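Probable dipeptidase (Pseudomonas aeruginosa, PDB 3B40) probably acts as a metal-dependent dipeptidase of the membrane dipeptidase (peptidase M19) family, hydrolysing dipeptides. Local coordinates at residues F25-T30 and V261-G266; L247-M252 and V346-I351; E337-I342 and I383-S388; Y344-K347 and H353-I356; N377-L382 and K394-N399. The protein carries 11 engineered substitutions. All coordinates share one frame; numbering follows the deposited sequence.

Contact 1 of 5, residues F25-T30 and V261-G266; sequences FDSRIT and VIQVVG
Gln263 curls its side chain over the hydroxyl of Ser27, so that CB, CG, CD and NE2 all lie round a single oxygen. The chain bends sharply at its middle (chi2 -91°), which brings the amide back beside the serine rather than straight past it. Ser27 OG is only 3.1 Å from Gln263 CB. The amide adds a bond, but a weak one: Gln263 NE2 donates to Ser27 OG across 3.1 Å at a bent angle of 134°. The stronger partner of that hydroxyl is the backbone O of Ser233, so the serine reaches a strand neighbouring 261-265 as well. The two side chains point toward each other, consistent with the inside of the TIM-type barrel of this family's clan. Strand 261-265 pairs in parallel with 230-235 and 354-357, and Ser27 also touches Ser357 of the latter strand; the closest CA atoms, those of Ser27 and Gln263, remain 7.0 Å apart. A water supplements the direct bond, accepting from Gln263 NE2 at 2.9 Å and lying 2.8 Å from Phe25 O. Ser27 sits where the first strand turns a corner. The backbone N of Ser27 lies 4.0 Å above the Phe25 ring, displaced toward the rim. Asp26 OD1, one residue before, accepts from Arg28 N at 3.0 Å, an Asx turn in which the donor stands on the anti side and 29° out of the carboxylate plane. The other carboxylate oxygen, Asp26 OD2, hydrogen-bonds with Ser358 OG.

Contact 2 of 5, residues L247-M252 and V346-I351; sequences LSDHEM and VKKVGI
The Asp249 carboxylate is held through both oxygens by helix 335-349: OD1 hydrogen-bonds with the hydroxyl of Tyr344, while OD2 meets Lys348. This second link is a long salt bridge, 3.7 Å from Asp249 OD2 to Lys348 NZ, and the carboxylate oxygen in fact comes closer to the methylene beside the amine, with Lys348 CE at 3.5 Å. A bend at chi2 (-45°) swings the lysine chain toward the aspartate, and the two side chains cross obliquely. Asp249 opens helix 249-257, whose start is fixed by a capping box: Glu251 N donates to Ser248 OG over 3.1 Å, and Ser248 N returns a nearly straight bond of 2.9 Å to the anti lone pair of Glu251 OE1.

On the inner side the contact is apolar. Val349 CG1, beside its own backbone N (chi1 -57°), lies against Met252, 3.6 Å from Met252 O and 3.9 Å from Met252 CB. Ile262 of strand 261-265 packs beneath both residues, so two helices of the barrel's outer layer meet here over one strand. Helix 335-349 ends immediately afterwards, Gly350 having positive phi (94°). The start of helix 249-257 probably adds to the stabilisation of the negative charge on Asp249, whereas the long approach of the Lys348 amine suggests that this ion pair is weak and that the Tyr344 bond does more to place the carboxylate.

Contact 3 of 5, residues E337-I342 and I383-S388; sequences ELVDAI and ITRGYS
Helix 335-349 runs past the end of helix 375-385 with the CA atoms of Val339 and Arg385 8.5 Å apart, a gap bridged by side chains. Arg385 NH1 donates to Asp340 OD1 over 2.7 Å at 148°, and NH2 adds a weak bond of 3.2 Å to the same Asp340 OD1. The two flat groups are not coplanar: carboxylate and guanidinium planes stand 59° apart, and NH1 approaches OD1 from its anti side. Val339 lies over one face of the guanidinium, toward its rim, with CG1 3.5 Å from Arg385 NE, a position that follows from CG1 lying opposite the backbone N (chi1 175°). Asp343 and Glu381 add further salt bridges to this arginine, so its charge is shared among three acids. Asp340 in turn pairs through OD2 with Lys336. Both helices belong to the outer layer of the barrel, and the second closes with a Schellman motif in which Gly386 takes positive phi. The turn that follows sends Tyr387 back toward the first helix, where the hydroxyl is bonded to Asp343 OD1 and lies 3.9 Å from Ile342 CG2. The tyrosine also packs on Ile392 and Leu395 of helix 389-409.

Contact 4 of 5, residues Y344-K347 and H353-I356; sequences YTVK and HVGI. With CD (cadmium ion), chain C.
Val354 packs its CG2 methyl against helix 335-349, the helix that precedes its strand in the beta-alpha-beta crossover from strand 261-265 to strand 354-357 of the alpha/beta barrel. This is the tight part of the contact. Val354 CG2 is 3.6 Å from Val346 CG2, where the two valine side chains meet at about a right angle, and 3.8 Å from Thr345 CG2. Thr345 presents its methyl to the strand because its hydroxyl lies beside its own backbone N (chi1 -50°) and bonds back to Ala341 O within the helix; the polar atom is thus satisfied while the carbon faces the apolar layer. Val264 of the adjacent strand and Leu395 of helix 389-409 also touch Val354, so this valine is enclosed from several directions.

Toward the metal the contact is loose. The ring of His353, just before the strand, stays clear of the helix; its ND1 bonds to Gly260 O, which helps to fix the ring. His353 NE2 binds a cadmium ion at 2.3 Å. Four waters also bind the ion, and one of them lies in the plane of the imidazole ring.

Contact 5 of 5, residues N377-L382 and K394-N399; sequences NVTAEL and KLWGGN
Thr379 and Trp396 make the polar link between two helices; the axes of the segments 377-382 and 394-399 run at 110° to each other and approach to 12.0 Å. Trp396 NE1 donates to Thr379 OG1 over 2.9 Å; the bond is bent, 137° at the hydrogen, with the oxygen tilted 21° out of the indole plane. The first torsion of Thr379 sets its hydroxyl beside its own backbone N and toward the indole edge. The same hydroxyl is bonded to His19 NE2, its stronger partner, and the His19 ring meets Trp396 edge-to-face, so His19 contacts both partners.

The apolar contacts flank it. Val378 lies obliquely to the benzo part of the indole, its CB 3.9 Å from Trp396 CZ2. One turn further along the first helix, Leu382 CD2 comes 3.8 Å from Leu395 CD1, the two leucines touching through their terminal methyls.

In its backbone bonding the second helix has a wider pi-type turn: Lys394 O accepts from both Gly397 N, at 3.2 Å, and Asn399 N, the latter closing the wide turn, and Gly397 adopts a positive phi.

Around the contact, Leu395 also rests on Val354 and Ile356 of strand 354-357 and on Ile342 of helix 335-349, while Trp369 touches Val378. Helix 389-409 therefore lies between the barrel strand and helix 375-385.

Contact 1 lies deepest, its centre about 6 Å from the centre of the chain, and is the one contact between two strands; polar groups and a water dominate it. Contacts 2, 3 and 5 join outer helices, contact 4 a helix and a strand. Contacts 2, 3 and 4 use helix 335-349: its inner side meets strand 354-357 through methyl groups, while its flanks carry ion pairs in contacts 2 and 3, both only partly buried. Contact 5 shares helix 375-385 with contact 3 but is wholly buried and relies on an indole bond and aliphatic side chains. Ile262 connects contact 1 to contact 2, and Asn399 links contact 5 to contacts 2 and 4.

Contact 1 of 5, residues F25-T30 and V261-G266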
# COMPACT_ATOMS: atom_id res chain seq x y z
N PHE A 25 11.16 -3.75 7.28
CA PHE A 25 9.73 -4.03 7.25
C PHE A 25 9.15 -3.25 6.10
O PHE A 25 9.44 -2.08 5.95
CB PHE A 25 9.06 -3.64 8.57
CG PHE A 25 7.55 -3.75 8.53
CD1 PHE A 25 6.93 -5.00 8.41
CD2 PHE A 25 6.75 -2.61 8.57
CE1 PHE A 25 5.53 -5.11 8.37
CE2 PHE A 25 5.34 -2.72 8.55
CZ PHE A 25 4.74 -3.96 8.45
N ASP A 26 8.35 -3.94 5.28
CA ASP A 26 7.70 -3.33 4.11
C ASP A 26 6.19 -3.37 4.37
O ASP A 26 5.60 -4.45 4.43
CB ASP A 26 8.09 -4.12 2.87
CG ASP A 26 7.47 -3.57 1.57
OD1 ASP A 26 6.44 -2.86 1.61
OD2 ASP A 26 8.02 -3.88 0.50
N SER A 27 5.58 -2.20 4.54
CA SER A 27 4.19 -2.12 4.98
C SER A 27 3.18 -2.41 3.89
O SER A 27 1.98 -2.27 4.13
CB SER A 27 3.90 -0.76 5.65
OG SER A 27 4.28 0.30 4.80
N ARG A 28 3.64 -2.78 2.69
CA ARG A 28 2.68 -3.04 1.60
C ARG A 28 3.20 -3.94 0.47
O ARG A 28 3.88 -3.49 -0.45
CB ARG A 28 2.10 -1.72 1.07
CG ARG A 28 1.17 -1.87 -0.12
CD ARG A 28 -0.21 -2.29 0.32
NE ARG A 28 -1.12 -2.31 -0.83
CZ ARG A 28 -1.92 -3.33 -1.14
NH1 ARG A 28 -1.94 -4.44 -0.37
NH2 ARG A 28 -2.69 -3.23 -2.22
N ILE A 29 2.90 -5.22 0.58
CA ILE A 29 3.09 -6.21 -0.47
C ILE A 29 1.79 -6.98 -0.66
O ILE A 29 1.11 -7.38 0.30
CB ILE A 29 4.27 -7.19 -0.17
CG1 ILE A 29 5.55 -6.39 0.10
CG2 ILE A 29 4.46 -8.24 -1.35
CD1 ILE A 29 6.78 -7.24 0.47
N THR A 30 1.41 -7.14 -1.92
CA THR A 30 0.18 -7.83 -2.25
C THR A 30 0.44 -9.31 -2.29
O THR A 30 1.51 -9.75 -2.74
CB THR A 30 -0.38 -7.33 -3.60
OG1 THR A 30 -0.86 -6.01 -3.43
CG2 THR A 30 -1.52 -8.21 -4.13
N VAL A 261 2.62 7.17 11.25
CA VAL A 261 3.75 7.05 10.30
C VAL A 261 3.27 7.08 8.86
O VAL A 261 2.26 6.49 8.51
CB VAL A 261 4.62 5.72 10.51
CG1 VAL A 261 5.84 5.75 9.62
CG2 VAL A 261 5.07 5.57 11.95
N ILE A 262 4.05 7.77 8.01
CA ILE A 262 3.80 7.81 6.57
C ILE A 262 4.82 6.88 5.92
O ILE A 262 6.01 7.15 5.92
CB ILE A 262 3.92 9.25 6.01
CG1 ILE A 262 2.87 10.14 6.69
CG2 ILE A 262 3.68 9.27 4.49
CD1 ILE A 262 3.35 11.50 7.00
N GLN A 263 4.34 5.75 5.42
CA GLN A 263 5.24 4.76 4.84
C GLN A 263 5.33 5.07 3.35
O GLN A 263 4.44 4.72 2.58
CB GLN A 263 4.74 3.34 5.13
CG GLN A 263 4.63 3.01 6.64
CD GLN A 263 5.89 2.40 7.25
OE1 GLN A 263 6.26 2.73 8.38
NE2 GLN A 263 6.55 1.50 6.52
N VAL A 264 6.43 5.70 2.96
CA VAL A 264 6.62 6.23 1.60
C VAL A 264 6.80 5.13 0.58
O VAL A 264 7.70 4.30 0.71
CB VAL A 264 7.84 7.20 1.52
CG1 VAL A 264 8.06 7.69 0.08
CG2 VAL A 264 7.66 8.40 2.48
N VAL A 265 5.97 5.16 -0.46
CA VAL A 265 5.83 4.01 -1.33
C VAL A 265 6.67 4.14 -2.62
O VAL A 265 6.63 5.16 -3.30
CB VAL A 265 4.33 3.74 -1.68
CG1 VAL A 265 3.74 4.87 -2.53
CG2 VAL A 265 4.17 2.43 -2.40
N GLY A 266 7.37 3.05 -2.96
CA GLY A 266 8.12 2.95 -4.23
C GLY A 266 7.21 2.68 -5.43
O GLY A 266 7.39 1.68 -6.14
O HOH W 1 9.22 0.45 7.18

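Contact 2 of 5, residues L247-M252 and V346-I351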
# COMPACT_ATOMS: atom_id res chain seq x y z
N LEU A 247 -0.44 12.57 -0.77
CA LEU A 247 -0.76 13.32 0.45
C LEU A 247 -0.38 14.83 0.38
O LEU A 247 0.72 15.20 -0.06
CB LEU A 247 -0.03 12.67 1.64
CG LEU A 247 -0.45 11.26 2.09
CD1 LEU A 247 0.45 10.73 3.18
CD2 LEU A 247 -1.89 11.27 2.58
N SER A 248 -1.28 15.69 0.82
CA SER A 248 -0.98 17.11 0.98
C SER A 248 -0.15 17.18 2.25
O SER A 248 -0.18 16.24 3.05
CB SER A 248 -2.25 17.92 1.14
OG SER A 248 -2.94 17.55 2.33
N ASP A 249 0.57 18.29 2.44
CA ASP A 249 1.31 18.54 3.71
C ASP A 249 0.39 18.45 4.91
O ASP A 249 0.75 17.84 5.91
CB ASP A 249 1.99 19.92 3.68
CG ASP A 249 3.13 20.00 2.69
OD1 ASP A 249 3.39 19.05 1.90
OD2 ASP A 249 3.82 21.03 2.74
N HIS A 250 -0.82 19.01 4.79
CA HIS A 250 -1.78 18.98 5.90
C HIS A 250 -2.24 17.56 6.30
O HIS A 250 -2.39 17.25 7.47
CB HIS A 250 -2.99 19.88 5.60
CG HIS A 250 -3.96 19.95 6.75
ND1 HIS A 250 -5.14 19.24 6.75
CD2 HIS A 250 -3.90 20.60 7.93
CE1 HIS A 250 -5.78 19.46 7.89
NE2 HIS A 250 -5.04 20.29 8.62
N GLU A 251 -2.46 16.69 5.30
CA GLU A 251 -2.81 15.29 5.58
C GLU A 251 -1.69 14.58 6.36
O GLU A 251 -1.95 13.86 7.34
CB GLU A 251 -3.12 14.54 4.27
CG GLU A 251 -4.46 14.94 3.67
CD GLU A 251 -4.72 14.34 2.29
OE1 GLU A 251 -3.95 14.62 1.33
OE2 GLU A 251 -5.71 13.61 2.17
N MET A 252 -0.46 14.81 5.93
CA MET A 252 0.76 14.36 6.62
C MET A 252 0.82 14.86 8.07
O MET A 252 1.14 14.10 8.99
CB MET A 252 2.03 14.81 5.86
CG MET A 252 2.34 14.14 4.49
SD MET A 252 3.86 14.78 3.61
CE MET A 252 3.01 15.17 2.12
N VAL A 346 10.18 13.58 5.55
CA VAL A 346 10.96 13.80 6.75
C VAL A 346 11.03 15.31 7.07
O VAL A 346 10.82 15.69 8.21
CB VAL A 346 12.37 13.15 6.66
CG1 VAL A 346 13.28 13.64 7.78
CG2 VAL A 346 12.28 11.62 6.65
N LYS A 347 11.30 16.16 6.07
CA LYS A 347 11.24 17.62 6.26
C LYS A 347 9.97 18.09 6.92
O LYS A 347 9.99 19.02 7.75
CB LYS A 347 11.27 18.35 4.90
CG LYS A 347 12.58 18.38 4.20
CD LYS A 347 13.56 19.29 4.94
CE LYS A 347 14.88 19.39 4.18
NZ LYS A 347 15.75 20.31 4.94
N LYS A 348 8.86 17.49 6.49
CA LYS A 348 7.54 17.89 6.92
C LYS A 348 7.14 17.31 8.29
O LYS A 348 6.64 18.05 9.15
CB LYS A 348 6.50 17.58 5.82
CG LYS A 348 6.68 18.39 4.52
CD LYS A 348 6.94 19.88 4.79
CE LYS A 348 7.20 20.65 3.49
NZ LYS A 348 7.24 22.12 3.67
N VAL A 349 7.35 16.01 8.53
CA VAL A 349 6.89 15.40 9.78
C VAL A 349 7.96 14.93 10.78
O VAL A 349 7.64 14.61 11.92
CB VAL A 349 5.85 14.27 9.53
CG1 VAL A 349 4.67 14.84 8.75
CG2 VAL A 349 6.49 13.14 8.72
N GLY A 350 9.22 14.89 10.35
CA GLY A 350 10.34 14.49 11.21
C GLY A 350 10.65 13.01 11.07
O GLY A 350 9.76 12.20 10.73
N ILE A 351 11.90 12.65 11.37
CA ILE A 351 12.41 11.29 11.08
C ILE A 351 11.56 10.22 11.77
O ILE A 351 11.51 9.10 11.31
CB ILE A 351 13.95 11.10 11.43
CG1 ILE A 351 14.47 9.75 10.94
CG2 ILE A 351 14.26 11.26 12.91
CD1 ILE A 351 14.65 9.70 9.42

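Contact 3 of 5, residues E337-I342 and I383-S388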
# COMPACT_ATOMS: atom_id res chain seq x y z
N GLU A 337 14.15 9.34 -6.92
CA GLU A 337 12.79 9.83 -6.64
C GLU A 337 12.19 9.26 -5.36
O GLU A 337 11.58 9.98 -4.57
CB GLU A 337 11.88 9.50 -7.82
CG GLU A 337 12.15 10.39 -9.04
CD GLU A 337 13.19 9.86 -10.01
OE1 GLU A 337 13.85 8.84 -9.73
OE2 GLU A 337 13.32 10.48 -11.09
N LEU A 338 12.39 7.97 -5.13
CA LEU A 338 11.93 7.38 -3.91
C LEU A 338 12.52 8.11 -2.70
O LEU A 338 11.79 8.42 -1.76
CB LEU A 338 12.27 5.87 -3.85
CG LEU A 338 11.81 5.24 -2.53
CD1 LEU A 338 10.32 5.46 -2.22
CD2 LEU A 338 12.18 3.75 -2.48
N VAL A 339 13.81 8.37 -2.71
CA VAL A 339 14.42 9.03 -1.54
C VAL A 339 14.15 10.55 -1.48
O VAL A 339 14.10 11.13 -0.40
CB VAL A 339 15.91 8.66 -1.40
CG1 VAL A 339 16.60 9.46 -0.26
CG2 VAL A 339 15.99 7.16 -1.13
N ASP A 340 13.98 11.19 -2.64
CA ASP A 340 13.44 12.58 -2.66
C ASP A 340 12.13 12.63 -1.86
O ASP A 340 11.92 13.51 -1.02
CB ASP A 340 13.13 12.99 -4.08
CG ASP A 340 14.36 13.35 -4.88
OD1 ASP A 340 15.48 13.47 -4.34
OD2 ASP A 340 14.18 13.52 -6.11
N ALA A 341 11.25 11.65 -2.13
CA ALA A 341 9.97 11.56 -1.43
C ALA A 341 10.20 11.32 0.06
O ALA A 341 9.55 11.96 0.90
CB ALA A 341 9.11 10.48 -2.04
N ILE A 342 11.12 10.43 0.41
CA ILE A 342 11.47 10.24 1.82
C ILE A 342 11.98 11.55 2.45
O ILE A 342 11.52 11.93 3.53
CB ILE A 342 12.49 9.08 2.01
CG1 ILE A 342 11.84 7.73 1.55
CG2 ILE A 342 13.00 9.03 3.46
CD1 ILE A 342 12.76 6.50 1.60
N ILE A 383 22.09 6.01 2.78
CA ILE A 383 23.48 6.29 3.22
C ILE A 383 24.07 7.48 2.43
O ILE A 383 24.56 8.46 3.00
CB ILE A 383 24.37 5.02 3.07
CG1 ILE A 383 23.96 3.97 4.10
CG2 ILE A 383 25.83 5.37 3.24
CD1 ILE A 383 24.47 2.55 3.78
N THR A 384 23.96 7.41 1.11
CA THR A 384 24.50 8.42 0.21
C THR A 384 23.97 9.83 0.52
O THR A 384 24.70 10.83 0.42
CB THR A 384 24.21 7.98 -1.24
OG1 THR A 384 24.87 6.72 -1.46
CG2 THR A 384 24.68 9.00 -2.27
N ARG A 385 22.71 9.92 0.92
CA ARG A 385 22.14 11.23 1.23
C ARG A 385 22.46 11.73 2.61
O ARG A 385 22.12 12.87 2.93
CB ARG A 385 20.65 11.24 1.03
CG ARG A 385 20.36 10.94 -0.37
CD ARG A 385 19.33 11.86 -0.93
NE ARG A 385 18.92 11.29 -2.19
CZ ARG A 385 17.84 11.64 -2.84
NH1 ARG A 385 17.02 12.57 -2.34
NH2 ARG A 385 17.57 11.06 -3.98
N GLY A 386 23.08 10.90 3.43
CA GLY A 386 23.53 11.34 4.75
C GLY A 386 22.69 10.92 5.95
O GLY A 386 22.87 11.44 7.05
N TYR A 387 21.77 9.97 5.75
CA TYR A 387 21.03 9.39 6.88
C TYR A 387 21.94 8.51 7.76
O TYR A 387 22.76 7.73 7.25
CB TYR A 387 19.84 8.57 6.38
CG TYR A 387 18.71 9.42 5.83
CD1 TYR A 387 18.71 9.83 4.50
CD2 TYR A 387 17.65 9.81 6.65
CE1 TYR A 387 17.67 10.59 3.98
CE2 TYR A 387 16.61 10.61 6.15
CZ TYR A 387 16.63 10.99 4.81
OH TYR A 387 15.62 11.78 4.31
N SER A 388 21.75 8.61 9.08
CA SER A 388 22.53 7.82 10.01
C SER A 388 21.96 6.43 10.08
O SER A 388 20.85 6.20 9.64
CB SER A 388 22.50 8.46 11.38
OG SER A 388 21.20 8.38 11.92

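Contact 4 of 5, residues Y344-K347 and H353-I356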
# COMPACT_ATOMS: atom_id res chain seq x y z
N TYR A 344 11.48 14.66 1.53
CA TYR A 344 10.38 15.63 1.66
C TYR A 344 9.49 15.35 2.86
O TYR A 344 9.09 16.27 3.57
CB TYR A 344 9.53 15.66 0.38
CG TYR A 344 8.46 16.73 0.43
CD1 TYR A 344 8.73 18.03 0.02
CD2 TYR A 344 7.18 16.44 0.90
CE1 TYR A 344 7.75 19.02 0.07
CE2 TYR A 344 6.19 17.41 0.99
CZ TYR A 344 6.49 18.71 0.57
OH TYR A 344 5.51 19.67 0.62
N THR A 345 9.15 14.08 3.06
CA THR A 345 8.23 13.67 4.10
C THR A 345 8.89 13.91 5.46
O THR A 345 8.25 14.42 6.38
CB THR A 345 7.74 12.20 3.88
OG1 THR A 345 7.29 12.05 2.54
CG2 THR A 345 6.55 11.86 4.79
N VAL A 346 10.18 13.58 5.55
CA VAL A 346 10.96 13.80 6.75
C VAL A 346 11.03 15.31 7.07
O VAL A 346 10.82 15.69 8.21
CB VAL A 346 12.37 13.15 6.66
CG1 VAL A 346 13.28 13.64 7.78
CG2 VAL A 346 12.28 11.62 6.65
N LYS A 347 11.30 16.16 6.07
CA LYS A 347 11.24 17.62 6.26
C LYS A 347 9.97 18.09 6.92
O LYS A 347 9.99 19.02 7.75
CB LYS A 347 11.27 18.35 4.90
CG LYS A 347 12.58 18.38 4.20
CD LYS A 347 13.56 19.29 4.94
CE LYS A 347 14.88 19.39 4.18
NZ LYS A 347 15.75 20.31 4.94
N HIS A 353 8.44 9.83 11.97
CA HIS A 353 7.10 9.63 11.42
C HIS A 353 7.07 9.18 9.99
O HIS A 353 6.03 9.34 9.29
CB HIS A 353 6.28 10.91 11.60
CG HIS A 353 6.11 11.27 13.03
ND1 HIS A 353 5.24 10.59 13.86
CD2 HIS A 353 6.76 12.17 13.81
CE1 HIS A 353 5.33 11.10 15.08
NE2 HIS A 353 6.23 12.06 15.07
N VAL A 354 8.21 8.63 9.56
CA VAL A 354 8.39 8.16 8.19
C VAL A 354 8.85 6.68 8.13
O VAL A 354 9.62 6.19 8.97
CB VAL A 354 9.33 9.12 7.36
CG1 VAL A 354 9.31 8.77 5.85
CG2 VAL A 354 8.91 10.59 7.52
N GLY A 355 8.36 5.98 7.11
CA GLY A 355 8.74 4.57 6.84
C GLY A 355 8.82 4.35 5.34
O GLY A 355 8.87 5.31 4.59
N ILE A 356 8.80 3.08 4.92
CA ILE A 356 9.09 2.72 3.53
C ILE A 356 8.16 1.58 3.16
O ILE A 356 7.86 0.73 3.99
CB ILE A 356 10.60 2.23 3.34
CG1 ILE A 356 11.59 3.28 3.87
CG2 ILE A 356 10.89 1.90 1.84
CD1 ILE A 356 13.04 2.75 4.04
CD CD C . 6.97 13.03 17.01
O HOH W 2 5.87 11.01 18.46
O HOH W 3 8.19 11.25 17.89
O HOH W 4 5.41 14.93 16.60
O HOH W 5 8.67 14.30 15.79

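Contact 5 of 5, residues N377-L382 and K394-N399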
# COMPACT_ATOMS: atom_id res chain seq x y z
N ASN A 377 19.67 -1.71 -1.61
CA ASN A 377 19.81 -0.64 -2.59
C ASN A 377 19.14 0.66 -2.11
O ASN A 377 19.67 1.74 -2.36
CB ASN A 377 19.20 -1.05 -3.92
CG ASN A 377 20.07 -2.05 -4.68
OD1 ASN A 377 21.16 -2.43 -4.21
ND2 ASN A 377 19.61 -2.46 -5.87
N VAL A 378 18.00 0.54 -1.43
CA VAL A 378 17.28 1.70 -0.87
C VAL A 378 18.15 2.25 0.23
O VAL A 378 18.42 3.46 0.28
CB VAL A 378 15.86 1.31 -0.27
CG1 VAL A 378 15.17 2.53 0.32
CG2 VAL A 378 14.96 0.66 -1.33
N THR A 379 18.65 1.34 1.07
CA THR A 379 19.58 1.74 2.13
C THR A 379 20.85 2.44 1.62
O THR A 379 21.34 3.38 2.23
CB THR A 379 19.92 0.55 3.05
OG1 THR A 379 18.70 0.05 3.61
CG2 THR A 379 20.85 1.00 4.18
N ALA A 380 21.38 1.96 0.50
CA ALA A 380 22.56 2.57 -0.12
C ALA A 380 22.31 4.02 -0.56
O ALA A 380 23.19 4.88 -0.40
CB ALA A 380 23.00 1.76 -1.30
N GLU A 381 21.13 4.28 -1.13
CA GLU A 381 20.72 5.67 -1.48
C GLU A 381 20.54 6.53 -0.23
O GLU A 381 20.93 7.70 -0.24
CB GLU A 381 19.47 5.69 -2.35
CG GLU A 381 19.05 7.08 -2.90
CD GLU A 381 20.10 7.78 -3.75
OE1 GLU A 381 20.93 7.11 -4.40
OE2 GLU A 381 20.10 9.04 -3.77
N LEU A 382 19.91 5.98 0.81
CA LEU A 382 19.82 6.64 2.13
C LEU A 382 21.19 6.98 2.75
O LEU A 382 21.44 8.12 3.18
CB LEU A 382 18.98 5.82 3.11
CG LEU A 382 17.49 5.69 2.81
CD1 LEU A 382 16.85 4.51 3.59
CD2 LEU A 382 16.82 7.04 3.07
N LYS A 394 14.95 3.47 11.85
CA LYS A 394 13.61 4.01 12.11
C LYS A 394 12.76 3.93 10.83
O LYS A 394 11.66 3.41 10.85
CB LYS A 394 13.71 5.46 12.58
CG LYS A 394 14.37 5.67 13.92
CD LYS A 394 14.13 7.07 14.46
CE LYS A 394 14.80 7.18 15.82
NZ LYS A 394 14.76 8.57 16.34
N LEU A 395 13.33 4.41 9.71
CA LEU A 395 12.71 4.32 8.38
C LEU A 395 12.31 2.91 8.00
O LEU A 395 11.20 2.69 7.51
CB LEU A 395 13.59 4.94 7.26
CG LEU A 395 13.70 6.46 7.19
CD1 LEU A 395 14.85 6.91 6.29
CD2 LEU A 395 12.37 7.09 6.67
N TRP A 396 13.20 1.95 8.23
CA TRP A 396 12.96 0.54 7.83
C TRP A 396 12.07 -0.27 8.76
O TRP A 396 11.94 -1.51 8.62
CB TRP A 396 14.28 -0.18 7.61
CG TRP A 396 14.71 -0.20 6.17
CD1 TRP A 396 15.89 0.25 5.67
CD2 TRP A 396 13.95 -0.67 5.06
NE1 TRP A 396 15.92 0.09 4.31
CE2 TRP A 396 14.74 -0.50 3.91
CE3 TRP A 396 12.65 -1.23 4.92
CZ2 TRP A 396 14.30 -0.85 2.63
CZ3 TRP A 396 12.21 -1.60 3.64
CH2 TRP A 396 13.03 -1.39 2.52
N GLY A 397 11.44 0.40 9.73
CA GLY A 397 10.49 -0.30 10.59
C GLY A 397 10.37 0.13 12.04
O GLY A 397 9.33 -0.09 12.66
N GLY A 398 11.43 0.73 12.59
CA GLY A 398 11.41 1.21 13.99
C GLY A 398 10.20 2.10 14.30
O GLY A 398 9.58 1.98 15.35
N ASN A 399 9.89 3.01 13.38
CA ASN A 399 8.77 3.94 13.58
C ASN A 399 7.45 3.21 13.56
O ASN A 399 6.58 3.43 14.43
CB ASN A 399 8.79 5.01 12.49
CG ASN A 399 9.96 5.97 12.63
OD1 ASN A 399 10.44 6.23 13.73
ND2 ASN A 399 10.39 6.55 11.49